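Local coordinates for protein ECF RNA polymerase sigma factor SigK (Mycobacterium tuberculosis, PDB 4NQW) that probably directs RNA polymerase to specific promoters as an ECF-type initiation factor, held inactive by an anti-sigma factor until regulated proteolysis releases it, at residues L62-T65 against G66-E69; G169-Y172 against V173-S176; A44-Y47 against D48-S52; D142-R145 against R146-C150. All coordinates share one frame; numbering follows the deposited sequence.

Contact 1. Residues L62-T65 against G66-E69; sequences LRDT and GYSE. With CD (cadmium ion), chain E.
Gly66 brings its backbone N to 3.2 Å from Asp64 OD1, in the first turn of helix 65-82, the domain-2 helix that carries the motif for the polymerase core subunit RpoC, Glu70 to Gln73. One residue on, Tyr67 N donates to Asp64 OD1 at 3.2 Å and 171°, a capping bond from Asp64, the N-cap residue. Asp64 CG stands opposite the backbone N (chi1 -170°), which turns the carboxylate back over the helix start. Asp64 OD1 also lies 3.4 Å from Tyr67 CD2, with carboxylate and ring set at a slant. Ser68 grips Asp64 O twice: its N donates at 2.9 Å and its OG at 2.7 Å, the hydroxyl coming from 44° out of the carbonyl plane. Glu69 runs alongside Thr65, its OE2 3.4 Å from Thr65 CG2, and chelates a cadmium ion unevenly through OE2 at 2.4 Å and OE1 at 2.8 Å. Two waters and a polar side chain of the other protein chain are further ligands. Asp64, accepting at a helix N-terminus, is probably stabilised as the anion, and cadmium should likewise favour a charged Glu69 and restrict its rotation.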
ATOM      1  N   LEU A  62       1.915  10.623   7.312  1.00 21.76           N
ATOM      2  CA  LEU A  62       2.767  11.247   8.330  1.00 22.63           C
ATOM      3  C   LEU A  62       2.420  12.712   8.610  1.00 25.61           C
ATOM      4  O   LEU A  62       2.514  13.157   9.755  1.00 27.42           O
ATOM      5  CB  LEU A  62       4.241  11.141   7.923  1.00 22.21           C
ATOM      6  CG  LEU A  62       4.754   9.748   7.544  1.00 20.35           C
ATOM      7  CD1 LEU A  62       6.241   9.803   7.234  1.00 20.83           C
ATOM      8  CD2 LEU A  62       4.481   8.732   8.642  1.00 18.11           C
ATOM      9  N   ARG A  63       2.031  13.450   7.566  1.00 29.10           N
ATOM     10  CA  ARG A  63       1.716  14.891   7.655  1.00 33.80           C
ATOM     11  C   ARG A  63       2.864  15.707   8.252  1.00 35.93           C
ATOM     12  O   ARG A  63       2.659  16.546   9.135  1.00 38.72           O
ATOM     13  CB  ARG A  63       0.429  15.137   8.450  1.00 36.77           C
ATOM     14  CG  ARG A  63      -0.800  14.432   7.891  1.00 41.46           C
ATOM     15  CD  ARG A  63      -1.776  14.082   9.000  1.00 47.02           C
ATOM     16  NE  ARG A  63      -1.126  13.275  10.032  1.00 53.22           N
ATOM     17  CZ  ARG A  63      -1.665  12.958  11.206  1.00 58.98           C
ATOM     18  NH1 ARG A  63      -2.889  13.369  11.529  1.00 62.69           N
ATOM     19  NH2 ARG A  63      -0.971  12.223  12.068  1.00 60.71           N
ATOM     20  N   ASP A  64       4.069  15.443   7.762  1.00 33.77           N
ATOM     21  CA  ASP A  64       5.258  16.179   8.162  1.00 31.88           C
ATOM     22  C   ASP A  64       6.228  16.129   6.991  1.00 29.28           C
ATOM     23  O   ASP A  64       6.642  15.046   6.579  1.00 29.29           O
ATOM     24  CB  ASP A  64       5.875  15.546   9.413  1.00 34.99           C
ATOM     25  CG  ASP A  64       6.969  16.402  10.027  1.00 37.30           C
ATOM     26  OD1 ASP A  64       8.090  16.431   9.475  1.00 35.61           O
ATOM     27  OD2 ASP A  64       6.711  17.033  11.076  1.00 39.43           O
ATOM     28  N   THR A  65       6.569  17.296   6.447  1.00 26.17           N
ATOM     29  CA  THR A  65       7.426  17.380   5.263  1.00 25.23           C
ATOM     30  C   THR A  65       8.778  16.713   5.496  1.00 24.51           C
ATOM     31  O   THR A  65       9.229  15.919   4.674  1.00 25.45           O
ATOM     32  CB  THR A  65       7.668  18.845   4.836  1.00 25.16           C
ATOM     33  OG1 THR A  65       6.414  19.519   4.681  1.00 28.16           O
ATOM     34  CG2 THR A  65       8.429  18.907   3.517  1.00 23.10           C
ATOM     35  N   GLY A  66       9.412  17.036   6.620  1.00 23.45           N
ATOM     36  CA  GLY A  66      10.743  16.520   6.946  1.00 23.94           C
ATOM     37  C   GLY A  66      10.820  15.005   6.987  1.00 22.40           C
ATOM     38  O   GLY A  66      11.633  14.401   6.288  1.00 21.95           O
ATOM     39  N   TYR A  67       9.972  14.388   7.805  1.00 20.86           N
ATOM     40  CA  TYR A  67       9.955  12.931   7.926  1.00 21.54           C
ATOM     41  C   TYR A  67       9.406  12.247   6.669  1.00 19.69           C
ATOM     42  O   TYR A  67       9.813  11.127   6.356  1.00 18.83           O
ATOM     43  CB  TYR A  67       9.180  12.492   9.176  1.00 24.10           C
ATOM     44  CG  TYR A  67       9.904  12.830  10.462  1.00 26.37           C
ATOM     45  CD1 TYR A  67      11.044  12.128  10.848  1.00 27.55           C
ATOM     46  CD2 TYR A  67       9.462  13.862  11.286  1.00 28.18           C
ATOM     47  CE1 TYR A  67      11.718  12.440  12.018  1.00 28.30           C
ATOM     48  CE2 TYR A  67      10.130  14.180  12.458  1.00 28.19           C
ATOM     49  CZ  TYR A  67      11.257  13.467  12.819  1.00 28.41           C
ATOM     50  OH  TYR A  67      11.921  13.781  13.983  1.00 29.73           O
ATOM     51  N   SER A  68       8.507  12.918   5.948  1.00 18.14           N
ATOM     52  CA  SER A  68       7.989  12.386   4.681  1.00 19.53           C
ATOM     53  C   SER A  68       9.084  12.281   3.616  1.00 20.37           C
ATOM     54  O   SER A  68       9.103  11.333   2.828  1.00 19.76           O
ATOM     55  CB  SER A  68       6.829  13.234   4.154  1.00 19.33           C
ATOM     56  OG  SER A  68       5.685  13.096   4.977  1.00 18.65           O
ATOM     57  N   GLU A  69       9.986  13.260   3.599  1.00 20.95           N
ATOM     58  CA  GLU A  69      11.147  13.223   2.716  1.00 22.56           C
ATOM     59  C   GLU A  69      12.073  12.061   3.077  1.00 21.91           C
ATOM     60  O   GLU A  69      12.466  11.281   2.211  1.00 20.74           O
ATOM     61  CB  GLU A  69      11.915  14.548   2.777  1.00 24.50           C
ATOM     62  CG  GLU A  69      11.182  15.712   2.128  1.00 26.62           C
ATOM     63  CD  GLU A  69      11.897  17.046   2.295  1.00 29.71           C
ATOM     64  OE1 GLU A  69      13.029  17.076   2.826  1.00 29.52           O
ATOM     65  OE2 GLU A  69      11.323  18.079   1.889  1.00 32.20           O
TER
HETATM   66 CD    CD E 203      13.135  19.691   1.861  1.00 29.34          CD
HETATM   67  O   HOH W   1      11.129  21.196   2.275  1.00 38.81           O
HETATM   68  O   HOH W   2      12.680  21.486  -0.078  1.00 29.13           O

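Contact 2. Residues G169-Y172 against V173-S176; sequences GLTY and VEVS
Tyr172 carries Val173 on one face of its ring: Val173 CG2 lies 4.0 Å from the ring centroid and 14° off the normal, a CH-pi contact displaced toward the rim. Tyr172 CG sits between the backbone N and carbonyl carbon (chi1 80°), and this folds the ring over its successor. The phenol OH is hydrogen-bonded to an acidic side chain of the other protein chain, while Lys187 and Met190 of helix 183-201 also touch the tyrosine. The second flat group, the Glu174 carboxylate, is met by Thr171 N, which reaches the anti lone pair of Glu174 OE1 at 3.1 Å and 168°. In return Glu174 N donates to Thr171 OG1 at 3.2 Å, so each side chain accepts from the other's backbone N. Leu170 CB packs on Val175 CG2 at 3.9 Å, joining the residue before the N-cap to the first turn as in a hydrophobic staple. Ser176 OG donates to Val173 O at 2.7 Å, along a lone pair in the carbonyl plane. Reciprocal bonds from Thr171 and Glu174 define a capping box, here at the start of helix 172-178, in what is by similarity the helix-turn-helix of sigma-70 domain-4.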
ATOM      1  N   GLY A 169      -3.696   4.659   9.819  1.00 19.64           N
ATOM      2  CA  GLY A 169      -2.728   3.658  10.264  1.00 22.67           C
ATOM      3  C   GLY A 169      -3.215   2.720  11.359  1.00 24.47           C
ATOM      4  O   GLY A 169      -2.418   1.979  11.936  1.00 25.85           O
ATOM      5  N   LEU A 170      -4.516   2.735  11.641  1.00 24.60           N
ATOM      6  CA  LEU A 170      -5.087   1.874  12.677  1.00 25.46           C
ATOM      7  C   LEU A 170      -5.188   0.428  12.196  1.00 24.79           C
ATOM      8  O   LEU A 170      -5.434   0.172  11.016  1.00 25.97           O
ATOM      9  CB  LEU A 170      -6.478   2.364  13.103  1.00 27.51           C
ATOM     10  CG  LEU A 170      -6.547   3.543  14.078  1.00 29.25           C
ATOM     11  CD1 LEU A 170      -6.078   4.837  13.433  1.00 29.58           C
ATOM     12  CD2 LEU A 170      -7.966   3.704  14.602  1.00 31.79           C
ATOM     13  N   THR A 171      -5.000  -0.511  13.119  1.00 22.62           N
ATOM     14  CA  THR A 171      -5.222  -1.927  12.832  1.00 21.29           C
ATOM     15  C   THR A 171      -6.725  -2.189  12.877  1.00 21.17           C
ATOM     16  O   THR A 171      -7.465  -1.428  13.496  1.00 21.06           O
ATOM     17  CB  THR A 171      -4.524  -2.848  13.857  1.00 20.28           C
ATOM     18  OG1 THR A 171      -5.154  -2.713  15.134  1.00 21.04           O
ATOM     19  CG2 THR A 171      -3.040  -2.512  13.987  1.00 18.11           C
ATOM     20  N   TYR A 172      -7.179  -3.261  12.234  1.00 20.90           N
ATOM     21  CA  TYR A 172      -8.615  -3.566  12.201  1.00 19.52           C
ATOM     22  C   TYR A 172      -9.185  -3.792  13.605  1.00 19.06           C
ATOM     23  O   TYR A 172     -10.353  -3.505  13.855  1.00 18.36           O
ATOM     24  CB  TYR A 172      -8.915  -4.762  11.286  1.00 18.06           C
ATOM     25  CG  TYR A 172      -8.656  -6.120  11.893  1.00 18.07           C
ATOM     26  CD1 TYR A 172      -7.379  -6.669  11.903  1.00 18.25           C
ATOM     27  CD2 TYR A 172      -9.694  -6.868  12.440  1.00 18.68           C
ATOM     28  CE1 TYR A 172      -7.140  -7.916  12.449  1.00 18.44           C
ATOM     29  CE2 TYR A 172      -9.463  -8.119  12.989  1.00 19.88           C
ATOM     30  CZ  TYR A 172      -8.185  -8.639  12.990  1.00 19.51           C
ATOM     31  OH  TYR A 172      -7.948  -9.880  13.534  1.00 20.07           O
ATOM     32  N   VAL A 173      -8.350  -4.292  14.511  1.00 19.40           N
ATOM     33  CA  VAL A 173      -8.713  -4.433  15.919  1.00 19.47           C
ATOM     34  C   VAL A 173      -8.961  -3.054  16.528  1.00 20.74           C
ATOM     35  O   VAL A 173      -9.984  -2.832  17.180  1.00 23.29           O
ATOM     36  CB  VAL A 173      -7.604  -5.149  16.726  1.00 18.87           C
ATOM     37  CG1 VAL A 173      -7.961  -5.214  18.207  1.00 18.40           C
ATOM     38  CG2 VAL A 173      -7.365  -6.554  16.187  1.00 18.33           C
ATOM     39  N   GLU A 174      -8.018  -2.138  16.314  1.00 19.97           N
ATOM     40  CA  GLU A 174      -8.141  -0.761  16.799  1.00 21.08           C
ATOM     41  C   GLU A 174      -9.367  -0.044  16.227  1.00 20.64           C
ATOM     42  O   GLU A 174      -9.970   0.788  16.903  1.00 20.14           O
ATOM     43  CB  GLU A 174      -6.875   0.046  16.481  1.00 22.89           C
ATOM     44  CG  GLU A 174      -5.670  -0.326  17.331  1.00 26.19           C
ATOM     45  CD  GLU A 174      -4.452   0.534  17.033  1.00 29.08           C
ATOM     46  OE1 GLU A 174      -4.132   0.736  15.841  1.00 28.40           O
ATOM     47  OE2 GLU A 174      -3.808   1.007  17.994  1.00 31.54           O
ATOM     48  N   VAL A 175      -9.728  -0.364  14.986  1.00 21.00           N
ATOM     49  CA  VAL A 175     -10.934   0.191  14.364  1.00 21.48           C
ATOM     50  C   VAL A 175     -12.195  -0.369  15.028  1.00 22.74           C
ATOM     51  O   VAL A 175     -13.151   0.369  15.265  1.00 23.64           O
ATOM     52  CB  VAL A 175     -10.968  -0.075  12.841  1.00 19.85           C
ATOM     53  CG1 VAL A 175     -12.310   0.324  12.238  1.00 18.04           C
ATOM     54  CG2 VAL A 175      -9.845   0.681  12.150  1.00 19.42           C
ATOM     55  N   SER A 176     -12.193  -1.664  15.338  1.00 25.45           N
ATOM     56  CA  SER A 176     -13.342  -2.302  15.991  1.00 26.86           C
ATOM     57  C   SER A 176     -13.616  -1.704  17.368  1.00 28.25           C
ATOM     58  O   SER A 176     -14.771  -1.507  17.739  1.00 27.58           O
ATOM     59  CB  SER A 176     -13.131  -3.814  16.121  1.00 26.88           C
ATOM     60  OG  SER A 176     -12.358  -4.129  17.268  1.00 26.10           O
TER

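Contact 3. Residues A44-Y47 against D48-S52; sequences AEFY and DHTKS
Tyr47 and Lys51 make the apolar part of this turn. Lys51 CB stands over a face of the Tyr47 ring, 3.9 Å from its centroid and 23° off the normal, a CH-pi contact. Further along the chain Lys51 CD comes to 3.5 Å from Tyr47 CE2. Lys51 CG lies between the backbone N and the carbonyl carbon (chi1 62°), which carries the methylenes across the ring. The backbone hydrogen bonds are of mixed spacing. Asp48 N binds Ala44 O at 2.9 Å and His49 N binds Glu45 O at 3.1 Å. Thr50 N donates to Tyr47 O at 3.1 Å and only weakly to Phe46 O; Lys51 N also reaches Tyr47 O, at 2.8 Å but a weak 127°. Thr50 OG1 adds a shorter bond to Phe46 O, at 2.7 Å, and is also bonded to Tyr76 OH. The charged ends are taken up by the other protein chain, a basic side chain there pairing with Asp48 OD2 and an acidic one with Lys51 NZ. Phe46 packs on Leu28, Leu32 and Leu97, and Tyr47 meets the Tyr76 ring edge-to-face: a turn of helix 42-62 with one side in the domain-2 helical bundle and another in the partner interface.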
ATOM      1  N   ALA A  44      16.245   5.963 -12.074  1.00 31.16           N
ATOM      2  CA  ALA A  44      15.890   7.372 -12.240  1.00 28.90           C
ATOM      3  C   ALA A  44      14.519   7.531 -12.895  1.00 30.15           C
ATOM      4  O   ALA A  44      13.734   8.392 -12.498  1.00 31.61           O
ATOM      5  CB  ALA A  44      16.947   8.092 -13.062  1.00 24.69           C
ATOM      6  N   GLU A  45      14.238   6.703 -13.899  1.00 31.44           N
ATOM      7  CA  GLU A  45      12.952   6.739 -14.595  1.00 35.28           C
ATOM      8  C   GLU A  45      11.833   6.116 -13.756  1.00 34.22           C
ATOM      9  O   GLU A  45      10.711   6.626 -13.739  1.00 32.78           O
ATOM     10  CB  GLU A  45      13.053   6.043 -15.956  1.00 41.11           C
ATOM     11  CG  GLU A  45      11.772   6.117 -16.779  1.00 46.63           C
ATOM     12  CD  GLU A  45      12.021   6.168 -18.277  1.00 51.05           C
ATOM     13  OE1 GLU A  45      12.723   7.093 -18.737  1.00 55.88           O
ATOM     14  OE2 GLU A  45      11.498   5.291 -18.997  1.00 48.70           O
ATOM     15  N   PHE A  46      12.143   5.017 -13.069  1.00 33.63           N
ATOM     16  CA  PHE A  46      11.206   4.385 -12.137  1.00 32.07           C
ATOM     17  C   PHE A  46      10.808   5.369 -11.044  1.00 28.33           C
ATOM     18  O   PHE A  46       9.632   5.479 -10.695  1.00 25.36           O
ATOM     19  CB  PHE A  46      11.831   3.136 -11.507  1.00 33.42           C
ATOM     20  CG  PHE A  46      10.896   2.372 -10.610  1.00 32.83           C
ATOM     21  CD1 PHE A  46      10.025   1.426 -11.139  1.00 32.89           C
ATOM     22  CD2 PHE A  46      10.886   2.595  -9.240  1.00 33.55           C
ATOM     23  CE1 PHE A  46       9.160   0.719 -10.318  1.00 32.10           C
ATOM     24  CE2 PHE A  46      10.022   1.889  -8.414  1.00 33.64           C
ATOM     25  CZ  PHE A  46       9.160   0.949  -8.954  1.00 32.47           C
ATOM     26  N   TYR A  47      11.798   6.083 -10.515  1.00 26.59           N
ATOM     27  CA  TYR A  47      11.560   7.110  -9.508  1.00 24.16           C
ATOM     28  C   TYR A  47      10.725   8.265 -10.067  1.00 25.56           C
ATOM     29  O   TYR A  47       9.716   8.646  -9.473  1.00 24.28           O
ATOM     30  CB  TYR A  47      12.885   7.643  -8.949  1.00 22.30           C
ATOM     31  CG  TYR A  47      12.696   8.857  -8.074  1.00 21.56           C
ATOM     32  CD1 TYR A  47      12.136   8.740  -6.808  1.00 21.84           C
ATOM     33  CD2 TYR A  47      13.048  10.128  -8.523  1.00 19.53           C
ATOM     34  CE1 TYR A  47      11.941   9.849  -6.005  1.00 22.42           C
ATOM     35  CE2 TYR A  47      12.861  11.242  -7.726  1.00 19.26           C
ATOM     36  CZ  TYR A  47      12.303  11.097  -6.469  1.00 22.49           C
ATOM     37  OH  TYR A  47      12.109  12.194  -5.665  1.00 25.98           O
ATOM     38  N   ASP A  48      11.145   8.812 -11.207  1.00 28.10           N
ATOM     39  CA  ASP A  48      10.465   9.968 -11.817  1.00 34.11           C
ATOM     40  C   ASP A  48       8.975   9.739 -12.078  1.00 35.88           C
ATOM     41  O   ASP A  48       8.170  10.660 -11.930  1.00 37.79           O
ATOM     42  CB  ASP A  48      11.147  10.374 -13.135  1.00 36.12           C
ATOM     43  CG  ASP A  48      12.332  11.308 -12.929  1.00 39.86           C
ATOM     44  OD1 ASP A  48      12.413  11.971 -11.872  1.00 37.93           O
ATOM     45  OD2 ASP A  48      13.187  11.387 -13.839  1.00 44.26           O
ATOM     46  N   HIS A  49       8.614   8.519 -12.465  1.00 39.50           N
ATOM     47  CA  HIS A  49       7.236   8.201 -12.836  1.00 44.75           C
ATOM     48  C   HIS A  49       6.344   7.895 -11.625  1.00 38.47           C
ATOM     49  O   HIS A  49       5.119   8.000 -11.718  1.00 33.75           O
ATOM     50  CB  HIS A  49       7.214   7.022 -13.821  1.00 54.02           C
ATOM     51  CG  HIS A  49       6.070   7.062 -14.786  1.00 62.72           C
ATOM     52  ND1 HIS A  49       5.897   8.087 -15.691  1.00 67.62           N
ATOM     53  CD2 HIS A  49       5.047   6.198 -14.997  1.00 67.47           C
ATOM     54  CE1 HIS A  49       4.813   7.859 -16.411  1.00 70.03           C
ATOM     55  NE2 HIS A  49       4.280   6.718 -16.012  1.00 70.18           N
ATOM     56  N   THR A  50       6.957   7.528 -10.498  1.00 32.68           N
ATOM     57  CA  THR A  50       6.216   7.118  -9.298  1.00 28.34           C
ATOM     58  C   THR A  50       6.300   8.085  -8.106  1.00 27.14           C
ATOM     59  O   THR A  50       5.513   7.971  -7.164  1.00 24.46           O
ATOM     60  CB  THR A  50       6.695   5.735  -8.810  1.00 25.38           C
ATOM     61  OG1 THR A  50       8.091   5.788  -8.483  1.00 23.25           O
ATOM     62  CG2 THR A  50       6.466   4.674  -9.879  1.00 24.49           C
ATOM     63  N   LYS A  51       7.233   9.035  -8.150  1.00 27.81           N
ATOM     64  CA  LYS A  51       7.571   9.849  -6.971  1.00 27.64           C
ATOM     65  C   LYS A  51       6.407  10.636  -6.357  1.00 25.65           C
ATOM     66  O   LYS A  51       6.300  10.720  -5.133  1.00 23.01           O
ATOM     67  CB  LYS A  51       8.740  10.800  -7.273  1.00 28.70           C
ATOM     68  CG  LYS A  51       8.482  11.836  -8.360  1.00 31.04           C
ATOM     69  CD  LYS A  51       9.754  12.606  -8.677  1.00 34.01           C
ATOM     70  CE  LYS A  51       9.667  13.347 -10.000  1.00 39.48           C
ATOM     71  NZ  LYS A  51       8.728  14.498  -9.937  1.00 43.59           N
ATOM     72  N   SER A  52       5.547  11.209  -7.197  1.00 24.85           N
ATOM     73  CA  SER A  52       4.426  12.013  -6.701  1.00 23.86           C
ATOM     74  C   SER A  52       3.388  11.163  -5.956  1.00 21.60           C
ATOM     75  O   SER A  52       2.763  11.630  -4.999  1.00 20.12           O
ATOM     76  CB  SER A  52       3.758  12.787  -7.843  1.00 24.74           C
ATOM     77  OG  SER A  52       3.122  11.909  -8.755  1.00 24.88           O
TER

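Contact 4. Residues D142-R145 against R146-C150; sequences DERR and RVTEC
Glu143 lies alongside Arg146, three residues further on, both side chains pointing the same way so that the carboxylate comes to the edge of the guanidinium. A bend in Glu143 at CB-CG (chi2 74°) swings its carboxylate toward the arginine. Arg146 NE donates to Glu143 OE1 at 2.8 Å and 164°, the strong arm of a salt bridge. The oxygen sits near the guanidinium plane, but NE approaches from above the carboxylate plane; the two planes are 27° apart. The second arm, Arg146 NH2 to Glu143 OE2, is weak because it is long, 3.5 Å. Arg146 NH1 has its own acceptor in Leu201 O, so the guanidinium is fixed from two directions. Glu143 and Arg146 also pack on apolar side chains of the other protein chain.

Shifted by one residue, Thr148 donates twice to Arg144 O: OG1 at 2.8 Å, from above the carbonyl plane, and N at 3.1 Å. Val147 is buried, its CG2 3.3 Å from Glu143 O, and packs on Leu201. Regular helix bonds frame these side chains, with Arg146 N on Asp142 O at 3.0 Å and Glu149 N on Arg145 O at 3.2 Å. The i to i+3 ion pair and the threonine-to-carbonyl bond are intrahelical contacts common in exposed helices, while the Cys150-Cys200 disulfide and the Arg146-Leu201 bond join helix 141-153 to helix 183-201 of sigma-70 domain-4.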
ATOM      1  N   ASP A 142      -7.013  13.982 -13.766  1.00 46.53           N
ATOM      2  CA  ASP A 142      -8.187  13.228 -14.219  1.00 47.03           C
ATOM      3  C   ASP A 142      -8.292  11.877 -13.512  1.00 45.58           C
ATOM      4  O   ASP A 142      -9.375  11.477 -13.084  1.00 43.92           O
ATOM      5  CB  ASP A 142      -8.149  13.009 -15.740  1.00 49.70           C
ATOM      6  CG  ASP A 142      -8.766  14.159 -16.520  1.00 51.54           C
ATOM      7  OD1 ASP A 142      -9.767  14.742 -16.051  1.00 51.88           O
ATOM      8  OD2 ASP A 142      -8.258  14.467 -17.620  1.00 52.02           O
ATOM      9  N   GLU A 143      -7.170  11.169 -13.408  1.00 44.80           N
ATOM     10  CA  GLU A 143      -7.126   9.908 -12.667  1.00 44.55           C
ATOM     11  C   GLU A 143      -7.373  10.168 -11.177  1.00 40.90           C
ATOM     12  O   GLU A 143      -8.002   9.356 -10.496  1.00 38.04           O
ATOM     13  CB  GLU A 143      -5.784   9.193 -12.893  1.00 45.78           C
ATOM     14  CG  GLU A 143      -5.606   7.861 -12.161  1.00 46.63           C
ATOM     15  CD  GLU A 143      -6.411   6.715 -12.754  1.00 46.07           C
ATOM     16  OE1 GLU A 143      -7.385   6.965 -13.493  1.00 44.86           O
ATOM     17  OE2 GLU A 143      -6.069   5.548 -12.469  1.00 46.59           O
ATOM     18  N   ARG A 144      -6.883  11.308 -10.688  1.00 38.15           N
ATOM     19  CA  ARG A 144      -7.105  11.740  -9.307  1.00 38.59           C
ATOM     20  C   ARG A 144      -8.599  11.897  -8.995  1.00 38.25           C
ATOM     21  O   ARG A 144      -9.097  11.351  -8.008  1.00 37.70           O
ATOM     22  CB  ARG A 144      -6.375  13.066  -9.057  1.00 41.35           C
ATOM     23  CG  ARG A 144      -6.482  13.617  -7.642  1.00 46.11           C
ATOM     24  CD  ARG A 144      -5.814  14.977  -7.529  1.00 53.11           C
ATOM     25  NE  ARG A 144      -6.468  15.974  -8.376  1.00 62.17           N
ATOM     26  CZ  ARG A 144      -5.995  17.194  -8.622  1.00 69.09           C
ATOM     27  NH1 ARG A 144      -4.848  17.605  -8.089  1.00 72.07           N
ATOM     28  NH2 ARG A 144      -6.677  18.014  -9.411  1.00 74.01           N
ATOM     29  N   ARG A 145      -9.302  12.645  -9.842  1.00 37.80           N
ATOM     30  CA  ARG A 145     -10.735  12.909  -9.641  1.00 40.94           C
ATOM     31  C   ARG A 145     -11.622  11.692  -9.928  1.00 36.58           C
ATOM     32  O   ARG A 145     -12.721  11.585  -9.384  1.00 32.07           O
ATOM     33  CB  ARG A 145     -11.192  14.117 -10.472  1.00 48.20           C
ATOM     34  CG  ARG A 145     -11.015  13.974 -11.979  1.00 52.06           C
ATOM     35  CD  ARG A 145     -11.139  15.298 -12.728  1.00 54.23           C
ATOM     36  NE  ARG A 145     -10.199  16.327 -12.280  1.00 55.42           N
ATOM     37  CZ  ARG A 145     -10.447  17.240 -11.338  1.00 56.36           C
ATOM     38  NH1 ARG A 145     -11.613  17.271 -10.694  1.00 56.92           N
ATOM     39  NH2 ARG A 145      -9.513  18.126 -11.024  1.00 57.24           N
ATOM     40  N   ARG A 146     -11.143  10.788 -10.778  1.00 36.96           N
ATOM     41  CA  ARG A 146     -11.822   9.516 -11.030  1.00 37.22           C
ATOM     42  C   ARG A 146     -11.872   8.675  -9.752  1.00 34.41           C
ATOM     43  O   ARG A 146     -12.912   8.110  -9.407  1.00 34.68           O
ATOM     44  CB  ARG A 146     -11.098   8.740 -12.137  1.00 39.21           C
ATOM     45  CG  ARG A 146     -11.832   7.501 -12.638  1.00 41.96           C
ATOM     46  CD  ARG A 146     -11.078   6.832 -13.779  1.00 43.53           C
ATOM     47  NE  ARG A 146     -10.027   5.928 -13.305  1.00 45.54           N
ATOM     48  CZ  ARG A 146     -10.196   4.636 -13.021  1.00 47.46           C
ATOM     49  NH1 ARG A 146     -11.385   4.052 -13.147  1.00 49.94           N
ATOM     50  NH2 ARG A 146      -9.161   3.914 -12.599  1.00 47.18           N
ATOM     51  N   VAL A 147     -10.738   8.606  -9.058  1.00 32.13           N
ATOM     52  CA  VAL A 147     -10.618   7.842  -7.816  1.00 31.54           C
ATOM     53  C   VAL A 147     -11.406   8.494  -6.682  1.00 32.12           C
ATOM     54  O   VAL A 147     -12.056   7.805  -5.892  1.00 31.98           O
ATOM     55  CB  VAL A 147      -9.136   7.692  -7.396  1.00 29.62           C
ATOM     56  CG1 VAL A 147      -9.015   7.128  -5.984  1.00 29.33           C
ATOM     57  CG2 VAL A 147      -8.392   6.806  -8.387  1.00 29.00           C
ATOM     58  N   THR A 148     -11.334   9.819  -6.603  1.00 34.23           N
ATOM     59  CA  THR A 148     -12.045  10.581  -5.575  1.00 39.05           C
ATOM     60  C   THR A 148     -13.564  10.377  -5.654  1.00 42.89           C
ATOM     61  O   THR A 148     -14.236  10.335  -4.622  1.00 46.52           O
ATOM     62  CB  THR A 148     -11.713  12.086  -5.673  1.00 40.52           C
ATOM     63  OG1 THR A 148     -10.289  12.262  -5.678  1.00 38.74           O
ATOM     64  CG2 THR A 148     -12.310  12.858  -4.502  1.00 42.62           C
ATOM     65  N   GLU A 149     -14.097  10.251  -6.870  1.00 43.38           N
ATOM     66  CA  GLU A 149     -15.520   9.942  -7.068  1.00 46.31           C
ATOM     67  C   GLU A 149     -15.882   8.581  -6.467  1.00 41.17           C
ATOM     68  O   GLU A 149     -16.921   8.440  -5.822  1.00 38.21           O
ATOM     69  CB  GLU A 149     -15.884   9.961  -8.560  1.00 54.16           C
ATOM     70  CG  GLU A 149     -17.335   9.583  -8.859  1.00 60.95           C
ATOM     71  CD  GLU A 149     -17.684   9.615 -10.339  1.00 60.71           C
ATOM     72  OE1 GLU A 149     -16.763   9.652 -11.184  1.00 63.98           O
ATOM     73  OE2 GLU A 149     -18.890   9.592 -10.668  1.00 59.68           O
ATOM     74  N   CYS A 150     -15.027   7.587  -6.694  1.00 38.08           N
ATOM     75  CA  CYS A 150     -15.249   6.234  -6.181  1.00 39.49           C
ATOM     76  C   CYS A 150     -15.163   6.184  -4.656  1.00 38.32           C
ATOM     77  O   CYS A 150     -15.978   5.525  -4.012  1.00 40.17           O
ATOM     78  CB  CYS A 150     -14.255   5.249  -6.805  1.00 39.66           C
ATOM     79  SG  CYS A 150     -14.573   4.912  -8.553  0.91 38.83           S
TER

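How the contacts relate
All four contacts are local, within one stretch of helix or at its beginning, yet they differ by position. Contacts 1 and 2 sit at helix starts and use N-caps: a lone aspartate in contact 1, a reciprocal capping box in contact 2. Contacts 3 and 4 lie within helices; with contact 1 they share a hydroxyl bonded to a carbonyl four residues back. Contacts 1 and 3 belong to domain-2, on successive helices, about 18 Å apart between centres. Contact 4 is chiefly surface and relies on an ion pair, whereas the others are partly buried. All four touch the partner chain: contact 3 by salt bridges, contact 2 by a tyrosine hydrogen bond, contact 1 through the shared cadmium ion, contact 4 by packing.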